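Long-range contacts in family 88 glycosyl hydrolase (PDB 5NOA), which is a polysaccharide lyase of a family that removes rhamnose caps from complex arabinogalactan proteins, although its sequence resembles family 88 glycosyl hydrolases: residues 157-162 against 230-235; 201-206 against 222-227; 272-277 against 290-295; 285-290 against 335-340. All blocks are in the same frame, centred on the assembly; numbering follows the deposited sequence.

Contact 1: residues 157-162 against 230-235; sequences WWADGL and GWVLAG
Trp231 turns one face of its indole to the side chain of Asp160, and this overlap joins the beginning of helix 160-176 to helix 226-242. Followed outward from the backbone, Trp231 CB lies 3.8 Å from Asp160 CA, and CG adds Asp160 CB to that neighbour. CD1 comes nearer still, 3.3 Å from Asp160 CG, while NE1 stands 3.2 Å from Asp160 OD2. Beyond CE2 the six-membered ring leaves Asp160 behind and meets Phe294 at CZ3; the indole also meets Tyr163. Asp160 approaches from above the indole: its CB makes a CH-pi contact 3.6 Å from the centroid of the five-membered ring of Trp231, and its carboxylate is tilted by just 24° from the indole plane. Trp231 CG stands anti to its carbonyl carbon (chi1 -67°), which brings the ring across to Asp160. A leucine here would probably open a gap beside Phe294 and Tyr163 and leave Asp160 without the flat surface on which it rests.

Val232, one residue on, packs with both its methyls. CG2 sits 3.6 Å from Ala159 O and also touches Ala159 CB, whereas CG1 is 4.0 Å from CD1 of Leu162, a side chain that runs beside it in the same direction. The interface is a buried packing of a helix start and the residue before it, in the (alpha/alpha)6 barrel expected of the six-hairpin clan. Helix 180-196 borders it through Leu189, Ala192 and Met196, helix 250-266 receives Val232 at Leu260, and helix 289-304 lines helix 226-242 along Leu233 and Ala234.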
loop_
_atom_site.group_PDB
_atom_site.type_symbol
_atom_site.label_atom_id
_atom_site.label_comp_id
_atom_site.label_asym_id
_atom_site.label_seq_id
_atom_site.Cartn_x
_atom_site.Cartn_y
_atom_site.Cartn_z
ATOM N N TRP A 157 -10.415 -5.014 9.737
ATOM C CA TRP A 157 -11.412 -4.094 10.260
ATOM C C TRP A 157 -11.092 -2.615 10.018
ATOM O O TRP A 157 -11.832 -1.741 10.461
ATOM C CB TRP A 157 -11.675 -4.357 11.767
ATOM C CG TRP A 157 -10.416 -4.367 12.567
ATOM C CD1 TRP A 157 -9.665 -5.465 12.908
ATOM C CD2 TRP A 157 -9.729 -3.236 13.130
ATOM N NE1 TRP A 157 -8.554 -5.077 13.587
ATOM C CE2 TRP A 157 -8.582 -3.726 13.775
ATOM C CE3 TRP A 157 -9.992 -1.859 13.186
ATOM C CZ2 TRP A 157 -7.686 -2.904 14.413
ATOM C CZ3 TRP A 157 -9.121 -1.068 13.839
ATOM C CH2 TRP A 157 -7.971 -1.574 14.430
ATOM N N TRP A 158 -10.007 -2.357 9.304
ATOM C CA TRP A 158 -9.643 -0.997 8.926
ATOM C C TRP A 158 -9.071 -1.071 7.514
ATOM O O TRP A 158 -8.509 -2.084 7.104
ATOM C CB TRP A 158 -8.652 -0.386 9.941
ATOM C CG TRP A 158 -7.219 -0.876 9.861
ATOM C CD1 TRP A 158 -6.151 -0.110 9.531
ATOM C CD2 TRP A 158 -6.697 -2.199 10.094
ATOM N NE1 TRP A 158 -5.012 -0.847 9.532
ATOM C CE2 TRP A 158 -5.301 -2.131 9.879
ATOM C CE3 TRP A 158 -7.245 -3.428 10.500
ATOM C CZ2 TRP A 158 -4.487 -3.225 9.939
ATOM C CZ3 TRP A 158 -6.411 -4.531 10.598
ATOM C CH2 TRP A 158 -5.045 -4.418 10.292
ATOM N N ALA A 159 -9.246 0.013 6.768
ATOM C CA ALA A 159 -8.947 -0.022 5.339
ATOM C C ALA A 159 -7.501 -0.372 5.029
ATOM O O ALA A 159 -7.232 -1.139 4.115
ATOM C CB ALA A 159 -9.346 1.301 4.665
ATOM N N ASP A 160 -6.590 0.195 5.789
ATOM C CA ASP A 160 -5.177 0.025 5.513
ATOM C C ASP A 160 -4.789 -1.437 5.555
ATOM O O ASP A 160 -3.843 -1.869 4.868
ATOM C CB ASP A 160 -4.228 0.763 6.499
ATOM C CG ASP A 160 -4.698 2.128 6.987
ATOM O OD1 ASP A 160 -5.839 2.550 6.805
ATOM O OD2 ASP A 160 -3.840 2.828 7.557
ATOM N N GLY A 161 -5.469 -2.202 6.414
ATOM C CA GLY A 161 -5.183 -3.609 6.567
ATOM C C GLY A 161 -5.249 -4.392 5.275
ATOM O O GLY A 161 -4.627 -5.449 5.143
ATOM N N LEU A 162 -6.051 -3.922 4.307
ATOM C CA LEU A 162 -6.128 -4.563 3.030
ATOM C C LEU A 162 -4.793 -4.550 2.301
ATOM O O LEU A 162 -4.378 -5.572 1.740
ATOM C CB LEU A 162 -7.273 -3.971 2.225
ATOM C CG LEU A 162 -8.662 -4.170 2.860
ATOM C CD1 LEU A 162 -9.715 -3.641 1.928
ATOM C CD2 LEU A 162 -8.956 -5.597 3.239
ATOM N N GLY A 230 -5.901 4.854 -0.741
ATOM C CA GLY A 230 -4.656 4.531 -1.409
ATOM C C GLY A 230 -4.168 3.145 -1.065
ATOM O O GLY A 230 -3.808 2.373 -1.948
ATOM N N TRP A 231 -4.195 2.801 0.213
ATOM C CA TRP A 231 -3.810 1.472 0.629
ATOM C C TRP A 231 -4.650 0.429 -0.078
ATOM O O TRP A 231 -4.148 -0.598 -0.560
ATOM C CB TRP A 231 -3.989 1.240 2.129
ATOM C CG TRP A 231 -3.094 2.010 3.062
ATOM C CD1 TRP A 231 -3.514 2.895 3.994
ATOM C CD2 TRP A 231 -1.682 1.858 3.276
ATOM N NE1 TRP A 231 -2.460 3.328 4.752
ATOM C CE2 TRP A 231 -1.331 2.710 4.332
ATOM C CE3 TRP A 231 -0.678 1.084 2.700
ATOM C CZ2 TRP A 231 -0.031 2.815 4.817
ATOM C CZ3 TRP A 231 0.614 1.177 3.212
ATOM C CH2 TRP A 231 0.918 2.058 4.242
ATOM N N VAL A 232 -5.950 0.663 -0.177
ATOM C CA VAL A 232 -6.841 -0.335 -0.747
ATOM C C VAL A 232 -6.577 -0.513 -2.241
ATOM O O VAL A 232 -6.503 -1.636 -2.745
ATOM C CB VAL A 232 -8.318 -0.031 -0.482
ATOM C CG1 VAL A 232 -9.197 -1.124 -1.094
ATOM C CG2 VAL A 232 -8.620 0.113 1.005
ATOM N N LEU A 233 -6.474 0.595 -2.974
ATOM C CA LEU A 233 -6.292 0.483 -4.415
ATOM C C LEU A 233 -4.958 -0.205 -4.725
ATOM O O LEU A 233 -4.877 -1.068 -5.610
ATOM C CB LEU A 233 -6.356 1.846 -5.093
ATOM C CG LEU A 233 -6.360 1.793 -6.610
ATOM C CD1 LEU A 233 -7.735 1.378 -7.109
ATOM C CD2 LEU A 233 -6.032 3.163 -7.213
ATOM N N ALA A 234 -3.905 0.217 -4.026
ATOM C CA ALA A 234 -2.609 -0.434 -4.211
ATOM C C ALA A 234 -2.612 -1.900 -3.805
ATOM O O ALA A 234 -1.980 -2.729 -4.448
ATOM C CB ALA A 234 -1.542 0.309 -3.423
ATOM N N GLY A 235 -3.340 -2.210 -2.739
ATOM C CA GLY A 235 -3.465 -3.586 -2.325
ATOM C C GLY A 235 -4.173 -4.468 -3.314
ATOM O O GLY A 235 -3.754 -5.594 -3.574
#

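Contact 2: residues 201-206 against 222-227; sequences AGLYYR and KDFWAR
Two stacks, Tyr205 with Phe224 and Arg206 with Trp225, carry this partly buried contact between the short strand 203-204 with its flanks and the loop entering helix 226-242. No direct hydrogen bond joins the two segments. Phe224 has the most surface buried: Leu203 CB makes a CH-pi contact almost squarely over its ring, 3.6 Å from the centroid, and the Tyr205 ring lies on the opposite side as an offset stack, with centroids 4.4 Å apart and planes at 26°. Ala201 CB adds an apolar contact to Phe224 CE2, and Tyr204 O lies near the ring plane at the edge, 3.3 Å from CD1. The hydroxyl of Tyr205 touches CD of the extended Lys222 chain, which runs across it at a slant; both polar ends reach Asp198.

Arg206 lays its guanidinium flat on the indole of Trp225, CZ 3.8 Å from the centroid of the six-membered ring, a cation-pi stack. A bend at chi3 (-72°) folds the group over the ring, whose opposite face carries Arg227 CB. Water fills the polar seam. One molecule accepts from Arg206 N at 3.0 Å and donates to Asp223 O at 2.8 Å; another links Asp223 OD2 to Arg206 NH1, weakly at the arginine. Asp223 is further held by His215 and Ser277.

Trp225 occupies the N-cap position of helix 226-242, and its NE1 is bonded to Gln339. Leu203 packs on Leu260 and Val264 of helix 250-266, and the weakly bonded strand 203-204 runs antiparallel to 197-198.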
loop_
_atom_site.group_PDB
_atom_site.type_symbol
_atom_site.label_atom_id
_atom_site.label_comp_id
_atom_site.label_asym_id
_atom_site.label_seq_id
_atom_site.Cartn_x
_atom_site.Cartn_y
_atom_site.Cartn_z
ATOM N N ALA A 201 -20.794 5.907 -3.299
ATOM C CA ALA A 201 -19.623 6.724 -3.602
ATOM C C ALA A 201 -18.530 5.963 -4.326
ATOM O O ALA A 201 -17.666 6.555 -4.954
ATOM C CB ALA A 201 -19.060 7.291 -2.342
ATOM N N GLY A 202 -18.509 4.649 -4.149
ATOM C CA GLY A 202 -17.442 3.841 -4.726
ATOM C C GLY A 202 -16.095 3.975 -4.042
ATOM O O GLY A 202 -15.076 3.747 -4.656
ATOM N N LEU A 203 -16.089 4.311 -2.743
ATOM C CA LEU A 203 -14.859 4.499 -1.973
ATOM C C LEU A 203 -15.020 3.798 -0.631
ATOM O O LEU A 203 -16.129 3.469 -0.211
ATOM C CB LEU A 203 -14.629 6.008 -1.750
ATOM C CG LEU A 203 -14.292 6.849 -2.979
ATOM C CD1 LEU A 203 -14.218 8.305 -2.609
ATOM C CD2 LEU A 203 -13.022 6.424 -3.665
ATOM N N TYR A 204 -13.877 3.546 0.008
ATOM C CA TYR A 204 -13.826 2.939 1.319
ATOM C C TYR A 204 -13.659 3.977 2.419
ATOM O O TYR A 204 -12.745 4.805 2.392
ATOM C CB TYR A 204 -12.624 1.989 1.423
ATOM C CG TYR A 204 -12.810 0.675 0.701
ATOM C CD1 TYR A 204 -12.570 0.598 -0.670
ATOM C CD2 TYR A 204 -13.240 -0.461 1.324
ATOM C CE1 TYR A 204 -12.749 -0.554 -1.383
ATOM C CE2 TYR A 204 -13.405 -1.656 0.614
ATOM C CZ TYR A 204 -13.195 -1.666 -0.730
ATOM O OH TYR A 204 -13.362 -2.819 -1.451
ATOM N N TYR A 205 -14.482 3.848 3.441
ATOM C CA TYR A 205 -14.229 4.539 4.691
ATOM C C TYR A 205 -12.992 3.948 5.357
ATOM O O TYR A 205 -12.690 2.776 5.200
ATOM C CB TYR A 205 -15.451 4.422 5.609
ATOM C CG TYR A 205 -16.682 5.157 5.063
ATOM C CD1 TYR A 205 -16.736 6.547 5.035
ATOM C CD2 TYR A 205 -17.766 4.466 4.565
ATOM C CE1 TYR A 205 -17.850 7.210 4.544
ATOM C CE2 TYR A 205 -18.870 5.111 4.038
ATOM C CZ TYR A 205 -18.916 6.484 4.044
ATOM O OH TYR A 205 -20.008 7.141 3.515
ATOM N N ARG A 206 -12.354 4.751 6.179
ATOM C CA ARG A 206 -11.144 4.270 6.813
ATOM C C ARG A 206 -11.379 3.114 7.808
ATOM O O ARG A 206 -10.479 2.301 8.034
ATOM C CB ARG A 206 -10.347 5.389 7.424
ATOM C CG ARG A 206 -10.956 5.975 8.651
ATOM C CD ARG A 206 -10.420 7.359 8.899
ATOM N NE ARG A 206 -9.060 7.396 9.350
ATOM C CZ ARG A 206 -8.342 8.517 9.577
ATOM N NH1 ARG A 206 -8.794 9.803 9.388
ATOM N NH2 ARG A 206 -7.091 8.388 9.992
ATOM N N LYS A 222 -19.307 13.256 2.474
ATOM C CA LYS A 222 -18.779 11.977 2.944
ATOM C C LYS A 222 -17.279 12.114 3.164
ATOM O O LYS A 222 -16.606 12.710 2.312
ATOM C CB LYS A 222 -19.104 10.860 1.972
ATOM C CG LYS A 222 -20.585 10.594 1.812
ATOM C CD LYS A 222 -20.871 9.447 0.879
ATOM C CE LYS A 222 -22.334 9.042 0.918
ATOM N NZ LYS A 222 -22.714 7.966 -0.010
ATOM N N ASP A 223 -16.754 11.544 4.256
ATOM C CA ASP A 223 -15.362 11.709 4.608
ATOM C C ASP A 223 -14.597 10.421 4.332
ATOM O O ASP A 223 -14.680 9.461 5.108
ATOM C CB ASP A 223 -15.253 12.081 6.074
ATOM C CG ASP A 223 -13.819 12.349 6.508
ATOM O OD1 ASP A 223 -12.949 12.698 5.669
ATOM O OD2 ASP A 223 -13.549 12.220 7.739
ATOM N N PHE A 224 -13.849 10.411 3.235
ATOM C CA PHE A 224 -13.017 9.273 2.826
ATOM C C PHE A 224 -11.564 9.706 2.935
ATOM O O PHE A 224 -11.146 10.660 2.300
ATOM C CB PHE A 224 -13.341 8.855 1.398
ATOM C CG PHE A 224 -14.735 8.345 1.239
ATOM C CD1 PHE A 224 -15.087 7.106 1.738
ATOM C CD2 PHE A 224 -15.719 9.083 0.563
ATOM C CE1 PHE A 224 -16.363 6.589 1.586
ATOM C CE2 PHE A 224 -17.002 8.555 0.414
ATOM C CZ PHE A 224 -17.320 7.334 0.918
ATOM N N TRP A 225 -10.774 8.975 3.707
ATOM C CA TRP A 225 -9.378 9.342 3.931
ATOM C C TRP A 225 -8.573 8.879 2.731
ATOM O O TRP A 225 -8.559 7.693 2.373
ATOM C CB TRP A 225 -8.892 8.629 5.159
ATOM C CG TRP A 225 -7.525 8.951 5.613
ATOM C CD1 TRP A 225 -6.842 10.112 5.461
ATOM C CD2 TRP A 225 -6.680 8.104 6.374
ATOM N NE1 TRP A 225 -5.612 10.034 6.051
ATOM C CE2 TRP A 225 -5.511 8.837 6.675
ATOM C CE3 TRP A 225 -6.801 6.821 6.849
ATOM C CZ2 TRP A 225 -4.430 8.304 7.365
ATOM C CZ3 TRP A 225 -5.725 6.280 7.567
ATOM C CH2 TRP A 225 -4.584 7.042 7.827
ATOM N N ALA A 226 -7.819 9.804 2.143
ATOM C CA ALA A 226 -7.052 9.507 0.945
ATOM C C ALA A 226 -6.047 8.402 1.178
ATOM O O ALA A 226 -5.972 7.475 0.373
ATOM C CB ALA A 226 -6.334 10.757 0.453
ATOM N N ARG A 227 -5.232 8.464 2.229
ATOM C CA ARG A 227 -4.269 7.384 2.404
ATOM C C ARG A 227 -4.988 6.050 2.562
ATOM O O ARG A 227 -4.527 5.060 2.023
ATOM C CB ARG A 227 -3.278 7.627 3.540
ATOM C CG ARG A 227 -2.297 6.463 3.624
ATOM C CD ARG A 227 -1.000 6.726 4.388
ATOM N NE ARG A 227 -1.160 6.964 5.820
ATOM C CZ ARG A 227 -0.830 8.087 6.466
ATOM N NH1 ARG A 227 -0.418 9.164 5.811
ATOM N NH2 ARG A 227 -0.969 8.141 7.792
HETATM O O HOH W 1 -10.349 5.847 3.871
HETATM O O HOH W 2 -12.736 7.711 6.039
HETATM O O HOH W 3 -11.386 9.964 7.347
#

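Contact 3: residues 272-277 against 290-295; sequences GYWTRS and SGTAFF
One face of the Trp274 indole is overlain by Phe295 and its edge is met by Thr292, the hydroxyl oxygen lying in the ring plane. Within the (alpha/alpha)6 barrel this fixes the loop after helix 250-266 against helix 289-304. Trp274 and Phe295 form a T-shaped (edge-to-face) pair: the Phe295 edge leads with CD2, 3.5 Å from Trp274 CD2, and the planes stand 57° apart. Farther along the same indole, Phe295 CB makes a CH-pi contact over the six-membered ring. NE1 of Trp274 bonds to Val264 O, which ties the five-membered ring of the indole to helix 250-266, and helix 310-328 packs on the side chain with Val316 and Ala320.

Thr292 works with both branches. CG2 lies 3.9 Å from Trp274 CE3, and OG1, anti to the carbonyl carbon (chi1 -58°), turns back along its own helix to bond with Glu288 O. A water accepts from Thr292 N at 2.9 Å and lies within hydrogen-bonding distance of Trp274 O. The same threonine hydroxyl is the acceptor in the one direct hydrogen bond between the segments, from Trp274 N to Thr292 OG1, 3.1 Å long and nearly straight at 171°.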
loop_
_atom_site.group_PDB
_atom_site.type_symbol
_atom_site.label_atom_id
_atom_site.label_comp_id
_atom_site.label_asym_id
_atom_site.label_seq_id
_atom_site.Cartn_x
_atom_site.Cartn_y
_atom_site.Cartn_z
ATOM N N GLY A 272 -3.684 17.885 -9.141
ATOM C CA GLY A 272 -3.114 16.549 -9.379
ATOM C C GLY A 272 -3.002 15.625 -8.180
ATOM O O GLY A 272 -2.885 14.424 -8.343
ATOM N N TYR A 273 -3.071 16.199 -6.996
ATOM C CA TYR A 273 -3.097 15.435 -5.756
ATOM C C TYR A 273 -4.516 15.133 -5.315
ATOM O O TYR A 273 -5.479 15.691 -5.860
ATOM C CB TYR A 273 -2.280 16.147 -4.668
ATOM C CG TYR A 273 -2.695 17.548 -4.347
ATOM C CD1 TYR A 273 -3.818 17.812 -3.578
ATOM C CD2 TYR A 273 -1.972 18.628 -4.807
ATOM C CE1 TYR A 273 -4.183 19.112 -3.266
ATOM C CE2 TYR A 273 -2.347 19.913 -4.515
ATOM C CZ TYR A 273 -3.458 20.157 -3.725
ATOM O OH TYR A 273 -3.855 21.429 -3.398
ATOM N N TRP A 274 -4.614 14.296 -4.289
ATOM C CA TRP A 274 -5.826 14.066 -3.548
ATOM C C TRP A 274 -5.657 14.639 -2.153
ATOM O O TRP A 274 -4.631 14.450 -1.529
ATOM C CB TRP A 274 -6.148 12.589 -3.462
ATOM C CG TRP A 274 -6.692 12.016 -4.738
ATOM C CD1 TRP A 274 -7.982 11.708 -4.989
ATOM C CD2 TRP A 274 -5.952 11.612 -5.901
ATOM N NE1 TRP A 274 -8.107 11.143 -6.233
ATOM C CE2 TRP A 274 -6.873 11.057 -6.801
ATOM C CE3 TRP A 274 -4.611 11.629 -6.252
ATOM C CZ2 TRP A 274 -6.490 10.563 -8.025
ATOM C CZ3 TRP A 274 -4.234 11.125 -7.475
ATOM C CH2 TRP A 274 -5.164 10.585 -8.323
ATOM N N THR A 275 -6.680 15.320 -1.683
ATOM C CA THR A 275 -6.674 15.889 -0.346
ATOM C C THR A 275 -6.974 14.820 0.687
ATOM O O THR A 275 -7.602 13.781 0.386
ATOM C CB THR A 275 -7.661 17.068 -0.244
ATOM O OG1 THR A 275 -8.930 16.686 -0.770
ATOM C CG2 THR A 275 -7.174 18.258 -1.015
ATOM N N ARG A 276 -6.534 15.094 1.907
ATOM C CA ARG A 276 -6.691 14.162 3.003
ATOM C C ARG A 276 -8.119 13.653 3.169
ATOM O O ARG A 276 -8.308 12.451 3.419
ATOM C CB ARG A 276 -6.143 14.793 4.299
ATOM C CG ARG A 276 -4.627 14.855 4.345
ATOM C CD ARG A 276 -4.107 15.745 5.436
ATOM N NE ARG A 276 -4.255 17.137 5.042
ATOM C CZ ARG A 276 -4.062 18.168 5.860
ATOM N NH1 ARG A 276 -3.727 17.970 7.138
ATOM N NH2 ARG A 276 -4.184 19.389 5.418
ATOM N N SER A 277 -9.135 14.522 3.049
ATOM C CA SER A 277 -10.550 14.113 2.886
ATOM C C SER A 277 -10.826 14.216 1.386
ATOM O O SER A 277 -10.851 15.314 0.815
ATOM C CB SER A 277 -11.490 15.003 3.686
ATOM O OG SER A 277 -12.809 14.504 3.693
ATOM N N SER A 290 1.118 10.700 0.356
ATOM C CA SER A 290 1.012 9.250 0.465
ATOM C C SER A 290 -0.193 8.677 -0.264
ATOM O O SER A 290 -0.048 7.701 -1.025
ATOM C CB SER A 290 1.076 8.783 1.923
ATOM O OG SER A 290 0.016 9.295 2.707
ATOM N N GLY A 291 -1.368 9.258 -0.055
ATOM C CA GLY A 291 -2.554 8.809 -0.839
ATOM C C GLY A 291 -2.322 8.951 -2.316
ATOM O O GLY A 291 -2.448 8.001 -3.070
ATOM N N THR A 292 -1.923 10.147 -2.722
ATOM C CA THR A 292 -1.651 10.414 -4.100
ATOM C C THR A 292 -0.685 9.398 -4.700
ATOM O O THR A 292 -0.893 8.910 -5.820
ATOM C CB THR A 292 -1.070 11.830 -4.270
ATOM O OG1 THR A 292 -1.993 12.774 -3.740
ATOM C CG2 THR A 292 -0.754 12.209 -5.712
ATOM N N ALA A 293 0.394 9.085 -4.017
ATOM C CA ALA A 293 1.389 8.128 -4.535
ATOM C C ALA A 293 0.802 6.734 -4.692
ATOM O O ALA A 293 1.010 6.069 -5.681
ATOM C CB ALA A 293 2.627 8.108 -3.637
ATOM N N PHE A 294 0.062 6.265 -3.692
ATOM C CA PHE A 294 -0.578 4.961 -3.808
ATOM C C PHE A 294 -1.549 4.945 -4.982
ATOM O O PHE A 294 -1.656 3.934 -5.663
ATOM C CB PHE A 294 -1.307 4.552 -2.526
ATOM C CG PHE A 294 -0.413 4.073 -1.400
ATOM C CD1 PHE A 294 0.479 3.030 -1.592
ATOM C CD2 PHE A 294 -0.478 4.649 -0.157
ATOM C CE1 PHE A 294 1.309 2.570 -0.575
ATOM C CE2 PHE A 294 0.327 4.189 0.890
ATOM C CZ PHE A 294 1.230 3.156 0.662
ATOM N N PHE A 295 -2.300 6.027 -5.189
ATOM C CA PHE A 295 -3.214 6.080 -6.324
ATOM C C PHE A 295 -2.459 6.071 -7.647
ATOM O O PHE A 295 -2.922 5.465 -8.615
ATOM C CB PHE A 295 -4.116 7.312 -6.260
ATOM C CG PHE A 295 -5.057 7.351 -5.074
ATOM C CD1 PHE A 295 -5.766 6.241 -4.652
ATOM C CD2 PHE A 295 -5.302 8.547 -4.441
ATOM C CE1 PHE A 295 -6.661 6.312 -3.598
ATOM C CE2 PHE A 295 -6.185 8.618 -3.383
ATOM C CZ PHE A 295 -6.866 7.503 -2.950
HETATM O O HOH W 4 -3.244 11.985 -0.861
#

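Contact 4: residues 285-290 against 335-340; sequences PGPETS and IGYVQP
Tyr337, Thr289 and Glu288 have most of the surface buried here, where the loop 335-340 closes over the N terminus of helix 289-304. Tyr337 takes Pro287 on one face of its ring: Pro287 CG makes a CH-pi contact 4.1 Å from the centroid, toward the rim. The Tyr337 backbone serves Thr289, whose N donates to Tyr337 O at 2.8 Å from above the carbonyl plane. The side chain of Thr289 divides its work. OG1 donates in the carbonyl plane to Gly336 O, 2.7 Å away, and is also bonded to Tyr323 OH on helix 310-328; CG2 packs 3.7 Å from Ile335 CG2.

Glu288 is the N-cap residue. Its chain, bent at chi2 (-78°), brings OE2 to three donors. Gln339 N arrives on the anti side at 2.9 Å, nearly straight at 175°. Ser290 OG comes on the syn side at 2.7 Å, and Ser290 N, the capping bond, meets the oxygen at 2.9 Å from well above the carboxylate plane. OE1 bonds to Gly291 N, and a water, weakly bound to OE1, leads on to Gln339 OE1. An alanine here would probably leave Gln339 N and the first amides of the helix without their side-chain acceptor, weakening the grip of the helix end on the loop near Gln339.

Such a density of N-H and O-H donors at a helix N terminus would tend to stabilise the buried carboxylate as an anion and makes it a shared acceptor for helix and loop.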
loop_
_atom_site.group_PDB
_atom_site.type_symbol
_atom_site.label_atom_id
_atom_site.label_comp_id
_atom_site.label_asym_id
_atom_site.label_seq_id
_atom_site.Cartn_x
_atom_site.Cartn_y
_atom_site.Cartn_z
ATOM N N PRO A 285 -6.949 21.073 3.927
ATOM C CA PRO A 285 -6.568 21.543 2.586
ATOM C C PRO A 285 -5.176 21.167 2.134
ATOM O O PRO A 285 -4.311 20.817 2.930
ATOM C CB PRO A 285 -6.680 23.083 2.723
ATOM C CG PRO A 285 -6.378 23.315 4.168
ATOM C CD PRO A 285 -7.082 22.198 4.865
ATOM N N GLY A 286 -4.979 21.344 0.848
ATOM C CA GLY A 286 -3.680 21.342 0.256
ATOM C C GLY A 286 -3.142 19.963 -0.057
ATOM O O GLY A 286 -3.808 18.910 0.133
ATOM N N PRO A 287 -1.911 19.923 -0.594
ATOM C CA PRO A 287 -1.331 18.684 -1.043
ATOM C C PRO A 287 -1.154 17.617 0.049
ATOM O O PRO A 287 -0.887 17.897 1.204
ATOM C CB PRO A 287 0.064 19.092 -1.497
ATOM C CG PRO A 287 0.196 20.500 -1.361
ATOM C CD PRO A 287 -1.023 21.079 -0.808
ATOM N N GLU A 288 -1.236 16.363 -0.370
ATOM C CA GLU A 288 -0.789 15.259 0.472
ATOM C C GLU A 288 -0.213 14.206 -0.452
ATOM O O GLU A 288 -0.770 13.961 -1.528
ATOM C CB GLU A 288 -1.905 14.732 1.355
ATOM C CG GLU A 288 -1.409 13.867 2.526
ATOM C CD GLU A 288 -1.008 12.448 2.186
ATOM O OE1 GLU A 288 -1.772 11.793 1.452
ATOM O OE2 GLU A 288 0.045 11.961 2.738
ATOM N N THR A 289 0.878 13.573 -0.030
ATOM C CA THR A 289 1.641 12.705 -0.915
ATOM C C THR A 289 1.318 11.242 -0.840
ATOM O O THR A 289 1.369 10.555 -1.863
ATOM C CB THR A 289 3.117 12.952 -0.684
ATOM O OG1 THR A 289 3.409 14.296 -1.045
ATOM C CG2 THR A 289 4.045 12.006 -1.437
ATOM N N SER A 290 1.118 10.700 0.356
ATOM C CA SER A 290 1.012 9.250 0.465
ATOM C C SER A 290 -0.193 8.677 -0.264
ATOM O O SER A 290 -0.048 7.701 -1.025
ATOM C CB SER A 290 1.076 8.783 1.923
ATOM O OG SER A 290 0.016 9.295 2.707
ATOM N N ILE A 335 11.094 12.960 0.129
ATOM C CA ILE A 335 9.688 12.989 -0.290
ATOM C C ILE A 335 8.890 13.723 0.756
ATOM O O ILE A 335 8.722 13.254 1.863
ATOM C CB ILE A 335 9.143 11.564 -0.445
ATOM C CG1 ILE A 335 9.974 10.758 -1.463
ATOM C CG2 ILE A 335 7.660 11.581 -0.812
ATOM C CD1 ILE A 335 10.152 11.461 -2.793
ATOM N N GLY A 336 8.371 14.897 0.389
ATOM C CA GLY A 336 7.618 15.730 1.305
ATOM C C GLY A 336 6.121 15.651 1.184
ATOM O O GLY A 336 5.602 14.874 0.391
ATOM N N TYR A 337 5.428 16.475 1.974
ATOM C CA TYR A 337 3.973 16.552 2.052
ATOM C C TYR A 337 3.331 15.218 2.434
ATOM O O TYR A 337 2.173 14.963 2.087
ATOM C CB TYR A 337 3.343 17.157 0.797
ATOM C CG TYR A 337 3.622 18.606 0.577
ATOM C CD1 TYR A 337 2.919 19.577 1.270
ATOM C CD2 TYR A 337 4.535 18.999 -0.358
ATOM C CE1 TYR A 337 3.118 20.909 1.046
ATOM C CE2 TYR A 337 4.772 20.350 -0.589
ATOM C CZ TYR A 337 4.059 21.326 0.102
ATOM O OH TYR A 337 4.275 22.632 -0.153
ATOM N N VAL A 338 4.035 14.407 3.213
ATOM C CA VAL A 338 3.459 13.174 3.694
ATOM C C VAL A 338 2.668 13.444 4.980
ATOM O O VAL A 338 3.205 13.967 5.950
ATOM C CB VAL A 338 4.513 12.098 3.928
ATOM C CG1 VAL A 338 3.885 10.816 4.484
ATOM C CG2 VAL A 338 5.276 11.819 2.652
ATOM N N GLN A 339 1.387 13.104 5.006
ATOM C CA GLN A 339 0.587 13.276 6.232
ATOM C C GLN A 339 1.200 12.398 7.342
ATOM O O GLN A 339 1.289 11.199 7.184
ATOM C CB GLN A 339 -0.837 12.854 5.994
ATOM C CG GLN A 339 -1.764 12.990 7.199
ATOM C CD GLN A 339 -3.185 12.544 6.872
ATOM O OE1 GLN A 339 -3.421 11.813 5.933
ATOM N NE2 GLN A 339 -4.129 13.020 7.639
ATOM N N PRO A 340 1.621 13.009 8.472
ATOM C CA PRO A 340 2.303 12.249 9.508
ATOM C C PRO A 340 1.369 11.400 10.362
ATOM O O PRO A 340 0.214 11.772 10.559
ATOM C CB PRO A 340 2.929 13.349 10.365
ATOM C CG PRO A 340 2.141 14.546 10.125
ATOM C CD PRO A 340 1.615 14.464 8.744
HETATM O O HOH W 5 -4.112 11.156 3.191
#

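From the N terminus, contact 1 opens first, at the start of helix 160-176, and closes its loop at helix 226-242 after the nested contact 2 has closed. Contact 2 joins strand 203-204 to the approach of the same helix; Ala159 N to Arg206 O links the two. Contact 3 opens later and ties the loop after helix 250-266 to helix 289-304. Contact 4 starts before contact 3 has closed, so the two cross and share Ser290, and it reaches on to the loop before helix 358-377. Asp223 with Ser277 connects contacts 2 and 3, and Trp225 with Gln339 connects contacts 2 and 4, whereas contacts 1 and 4 do not touch.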